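PDB 3NFQ: transcription factor IWS1 from Saccharomyces cerevisiae, which takes part in regulating transcription by RNA polymerase II, binds the elongation factors SPT5 and SPT6, and may act both during and after recruitment of TBP. Local coordinates for residues 90-94 against 127-133; 96-100 against 134-138. One frame throughout, in Å; residues are numbered along the deposited sequence.

Interaction 1: residues 90-94 against 127-133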
# COMPACT_ATOMS: atom_id res chain seq x y z
N ASP A 90 -4.61 -2.08 -17.28
CA ASP A 90 -5.05 -3.42 -17.76
C ASP A 90 -5.62 -4.33 -16.70
O ASP A 90 -6.06 -5.46 -17.00
CB ASP A 90 -3.93 -4.11 -18.53
CG ASP A 90 -2.84 -4.67 -17.62
OD1 ASP A 90 -2.84 -4.40 -16.38
OD2 ASP A 90 -1.97 -5.41 -18.15
N GLY A 91 -5.66 -3.84 -15.46
CA GLY A 91 -6.31 -4.56 -14.39
C GLY A 91 -5.38 -5.41 -13.57
O GLY A 91 -5.80 -6.00 -12.58
N SER A 92 -4.10 -5.43 -13.95
CA SER A 92 -3.14 -6.32 -13.28
C SER A 92 -2.69 -5.77 -11.92
O SER A 92 -2.70 -4.55 -11.67
CB SER A 92 -1.97 -6.62 -14.19
OG SER A 92 -1.21 -5.46 -14.32
N LEU A 93 -2.27 -6.68 -11.04
CA LEU A 93 -2.05 -6.37 -9.67
C LEU A 93 -0.58 -6.59 -9.29
O LEU A 93 0.15 -7.28 -10.02
CB LEU A 93 -2.96 -7.27 -8.85
CG LEU A 93 -4.44 -6.89 -9.04
CD1 LEU A 93 -5.25 -7.96 -8.44
CD2 LEU A 93 -4.67 -5.48 -8.41
N PRO A 94 -0.13 -6.01 -8.17
CA PRO A 94 1.24 -6.40 -7.75
C PRO A 94 1.28 -7.85 -7.36
O PRO A 94 0.26 -8.54 -7.33
CB PRO A 94 1.50 -5.52 -6.53
CG PRO A 94 0.03 -5.26 -5.93
CD PRO A 94 -0.79 -5.10 -7.21
N PHE A 127 -11.95 -2.36 -4.80
CA PHE A 127 -11.59 -3.08 -6.00
C PHE A 127 -11.09 -4.51 -5.66
O PHE A 127 -11.41 -5.50 -6.34
CB PHE A 127 -10.48 -2.29 -6.76
CG PHE A 127 -9.87 -3.07 -7.89
CD1 PHE A 127 -10.39 -3.03 -9.19
CD2 PHE A 127 -8.77 -3.88 -7.67
CE1 PHE A 127 -9.82 -3.80 -10.24
CE2 PHE A 127 -8.21 -4.62 -8.72
CZ PHE A 127 -8.71 -4.59 -9.97
N TYR A 128 -10.35 -4.63 -4.57
CA TYR A 128 -9.84 -5.98 -4.16
C TYR A 128 -11.02 -6.93 -3.78
O TYR A 128 -10.92 -8.16 -3.95
CB TYR A 128 -8.87 -5.83 -3.01
CG TYR A 128 -7.45 -5.70 -3.52
CD1 TYR A 128 -7.01 -4.48 -4.04
CD2 TYR A 128 -6.54 -6.77 -3.50
CE1 TYR A 128 -5.68 -4.32 -4.54
CE2 TYR A 128 -5.20 -6.62 -3.99
CZ TYR A 128 -4.79 -5.37 -4.51
OH TYR A 128 -3.53 -5.13 -5.03
N THR A 129 -12.12 -6.36 -3.29
CA THR A 129 -13.30 -7.18 -2.90
C THR A 129 -14.03 -7.79 -4.09
O THR A 129 -14.72 -8.83 -3.95
CB THR A 129 -14.31 -6.43 -2.04
OG1 THR A 129 -15.03 -5.47 -2.85
CG2 THR A 129 -13.65 -5.74 -0.86
N LYS A 130 -13.82 -7.17 -5.26
CA LYS A 130 -14.51 -7.49 -6.54
C LYS A 130 -13.69 -8.15 -7.65
O LYS A 130 -14.23 -8.95 -8.43
CB LYS A 130 -15.08 -6.21 -7.15
CG LYS A 130 -16.26 -5.57 -6.40
CD LYS A 130 -16.47 -4.23 -7.09
CE LYS A 130 -17.38 -3.25 -6.35
NZ LYS A 130 -17.32 -1.92 -7.08
N SER A 131 -12.39 -7.83 -7.76
CA SER A 131 -11.60 -8.27 -8.90
C SER A 131 -11.48 -9.77 -8.91
O SER A 131 -11.15 -10.40 -7.88
CB SER A 131 -10.20 -7.63 -8.91
OG SER A 131 -9.25 -8.44 -9.61
N LYS A 132 -11.71 -10.36 -10.08
CA LYS A 132 -11.51 -11.80 -10.27
C LYS A 132 -10.07 -12.24 -10.13
O LYS A 132 -9.81 -13.43 -10.04
CB LYS A 132 -11.97 -12.23 -11.66
CG LYS A 132 -13.41 -11.85 -12.00
CD LYS A 132 -14.40 -12.36 -10.96
CE LYS A 132 -15.76 -11.69 -11.20
NZ LYS A 132 -16.85 -12.27 -10.35
N ARG A 133 -9.14 -11.30 -10.11
CA ARG A 133 -7.71 -11.67 -10.03
C ARG A 133 -7.16 -11.87 -8.63
O ARG A 133 -5.98 -12.25 -8.45
CB ARG A 133 -6.86 -10.60 -10.70
CG ARG A 133 -7.25 -10.35 -12.12
CD ARG A 133 -6.07 -9.71 -12.78
NE ARG A 133 -6.40 -9.16 -14.08
CZ ARG A 133 -5.53 -9.01 -15.06
NH1 ARG A 133 -4.27 -9.41 -14.92
NH2 ARG A 133 -5.93 -8.47 -16.20
O HOH W 1 -3.77 -8.32 -18.62
O HOH W 2 -8.19 -6.91 -12.09
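Two aromatic rings at the C-terminal end of helix 121-130 begin the contact with the irregular loop 90-94. F127 points its CA-to-CB bond toward the loop; its CE2 lies 3.7 Å from L93 CD2, and the carbonyl oxygen of G91 lies at the ring edge, 4.2 Å from CZ. Y128 leaves the helix sideways, yet its ring end reaches the same leucine, with L93 CD2 3.9 Å from Y128 CZ. The Y128 hydroxyl packs 3.5 Å from P94 CD and is hydrogen-bonded to the backbone oxygen of L85, so its polar end is satisfied although it sits among apolar neighbours. L93 is thus held between the two rings and the turn beyond them.

At S131 the chain has left the helix. Its OG accepts a hydrogen bond from R133 N (2.9 Å), an ST turn, and meets water 2, which donates to G91 O (2.6 Å). The turn brings R133 back over the loop: R133 CB touches L93 CD1 at 3.8 Å, while one face of the guanidinium lies against G91 O and S92 CA. R133 NH2 comes within 3.1 Å of D90 O at a poor angle for bonding, and water 1 accepts from NH2 and donates weakly to D90 OD2. D90 OD1 receives S92 N (2.9 Å) in an Asx turn; at the positive phi of G91 between them a CB would collide with the carbonyl O of D90, so glycine suits the site. The arrangement is a loop-to-helix-end packing at the surface of an all-helical TFIIS N-terminal-like bundle, where L93 packs against F127 and Y128 through CD2 and against R133 CB through CD1.

Interaction 2: residues 96-100 against 134-138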
# COMPACT_ATOMS: atom_id res chain seq x y z
N PHE A 96 1.49 -11.36 -5.26
CA PHE A 96 0.82 -11.86 -4.11
C PHE A 96 1.55 -11.46 -2.83
O PHE A 96 0.92 -11.11 -1.83
CB PHE A 96 0.75 -13.41 -4.15
CG PHE A 96 -0.00 -13.99 -2.99
CD1 PHE A 96 -1.38 -13.88 -2.93
CD2 PHE A 96 0.66 -14.60 -1.92
CE1 PHE A 96 -2.11 -14.43 -1.87
CE2 PHE A 96 -0.08 -15.11 -0.82
CZ PHE A 96 -1.48 -15.03 -0.81
N GLU A 97 2.89 -11.56 -2.84
CA GLU A 97 3.65 -11.21 -1.65
C GLU A 97 3.49 -9.77 -1.19
O GLU A 97 3.39 -9.50 0.00
CB GLU A 97 5.15 -11.48 -1.91
CG GLU A 97 5.43 -12.99 -2.00
CD GLU A 97 4.93 -13.67 -3.30
OE1 GLU A 97 4.86 -13.02 -4.37
OE2 GLU A 97 4.66 -14.89 -3.22
N ILE A 98 3.42 -8.84 -2.15
CA ILE A 98 3.15 -7.43 -1.82
C ILE A 98 1.70 -7.25 -1.30
O ILE A 98 1.45 -6.55 -0.32
CB ILE A 98 3.44 -6.53 -3.03
CG1 ILE A 98 4.93 -6.24 -3.13
CG2 ILE A 98 2.59 -5.12 -2.89
CD1 ILE A 98 5.34 -5.82 -4.48
N GLN A 99 0.73 -7.91 -1.95
CA GLN A 99 -0.66 -7.79 -1.51
C GLN A 99 -0.80 -8.31 -0.09
O GLN A 99 -1.33 -7.63 0.76
CB GLN A 99 -1.60 -8.57 -2.40
CG GLN A 99 -1.64 -8.16 -3.90
CD GLN A 99 -2.55 -9.05 -4.71
OE1 GLN A 99 -3.63 -9.42 -4.25
NE2 GLN A 99 -2.15 -9.40 -5.93
N LYS A 100 -0.30 -9.51 0.15
CA LYS A 100 -0.49 -10.14 1.44
C LYS A 100 0.26 -9.39 2.55
O LYS A 100 -0.27 -9.19 3.66
CB LYS A 100 -0.01 -11.58 1.37
CG LYS A 100 -0.43 -12.29 2.60
CD LYS A 100 0.23 -13.66 2.69
CE LYS A 100 -0.44 -14.41 3.84
NZ LYS A 100 -0.07 -15.84 3.72
N VAL A 134 -7.98 -11.57 -7.62
CA VAL A 134 -7.51 -11.55 -6.23
C VAL A 134 -7.81 -12.89 -5.60
O VAL A 134 -8.86 -13.42 -5.79
CB VAL A 134 -8.19 -10.41 -5.43
CG1 VAL A 134 -7.77 -10.39 -3.96
CG2 VAL A 134 -7.88 -9.07 -6.10
N GLU A 135 -6.87 -13.44 -4.86
CA GLU A 135 -7.08 -14.66 -4.11
C GLU A 135 -8.13 -14.48 -3.05
O GLU A 135 -8.17 -13.46 -2.40
CB GLU A 135 -5.76 -15.03 -3.46
CG GLU A 135 -4.73 -15.48 -4.48
CD GLU A 135 -5.25 -16.65 -5.36
OE1 GLU A 135 -5.73 -17.66 -4.79
OE2 GLU A 135 -5.21 -16.53 -6.61
N ALA A 136 -9.00 -15.48 -2.87
CA ALA A 136 -10.14 -15.31 -1.98
C ALA A 136 -9.76 -14.87 -0.62
O ALA A 136 -10.47 -14.05 -0.02
CB ALA A 136 -10.99 -16.61 -1.90
N GLN A 137 -8.65 -15.37 -0.06
CA GLN A 137 -8.37 -14.98 1.30
C GLN A 137 -8.13 -13.46 1.41
O GLN A 137 -8.49 -12.85 2.40
CB GLN A 137 -7.17 -15.75 1.91
CG GLN A 137 -5.90 -15.17 1.39
CD GLN A 137 -4.65 -16.03 1.59
OE1 GLN A 137 -3.82 -15.75 2.48
NE2 GLN A 137 -4.48 -17.05 0.71
N LEU A 138 -7.54 -12.85 0.37
CA LEU A 138 -7.27 -11.43 0.41
C LEU A 138 -8.52 -10.62 0.08
O LEU A 138 -8.71 -9.57 0.66
CB LEU A 138 -6.12 -11.05 -0.55
CG LEU A 138 -4.78 -11.70 -0.12
CD1 LEU A 138 -3.72 -11.28 -1.13
CD2 LEU A 138 -4.41 -11.15 1.24
O HOH W 3 -4.20 -12.03 -4.81
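L138, F96 and Q99 account for most of the surface buried between the start of helix 96-107 and the start of helix 136-149. L138, in the first turn of its helix, points toward the partner, and its CD1 methyl is the focus of the contact: it lies 3.6 Å from F96 CE1, 3.6 Å from Q99 OE1 and 4.1 Å from the backbone N of K100. F96 and Q99, three residues apart on one helix, therefore receive the leucine between their side chains, close to the backbone N of K100, the residue after Q99.

F96 sets off sideways, but its ring swings across the gap. CE1 meets E135 CG at 3.8 Å, and Q137 NE2 approaches the ring edge, 3.9 Å from CZ. Farther out, K100 CE lies 3.9 Å from Q137 OE1, and K100 CG approaches L138 CD2 at 4.4 Å.

Q99 is buried and has both ends of its amide occupied. NE2 is hydrogen-bonded to P94 O, just before its own helix, whereas OE1 accepts from water 3 (2.7 Å), which in turn accepts from E135 N (3.0 Å). This water links the two segments at the N-cap residue E135, where the chain enters helix 136-149, and V134 CG1 sits 4.3 Å from Q99 OE1. With helix 121-130 adding Y128 against Q99 and V134, the contact joins the N-terminal turns of two helices through a small apolar centre and one bridging water, as part of the helical bundle of the TFIIS N-terminal-like domain.

In the fold
Interactions 1 and 2 lie on the same side of the chain's centre, their own centres about 10 Å apart, and form one continuous patch. Their segments alternate along the sequence: 90-94 leads into helix 96-107, and 127-133 runs through the turn into helix 136-149, so each side of interaction 1 continues into a side of interaction 2. Q99 is the residue that links them. Q99 NE2 is hydrogen-bonded to P94 O at 2.9 Å, and Q99 OE1 packs 3.2 Å from Y128 CE2. L93 CD1 also touches V134 CG2 at 3.7 Å. Together they join the connection before helix 96-107 to the one before helix 136-149 in a shared interface of the conserved central domain.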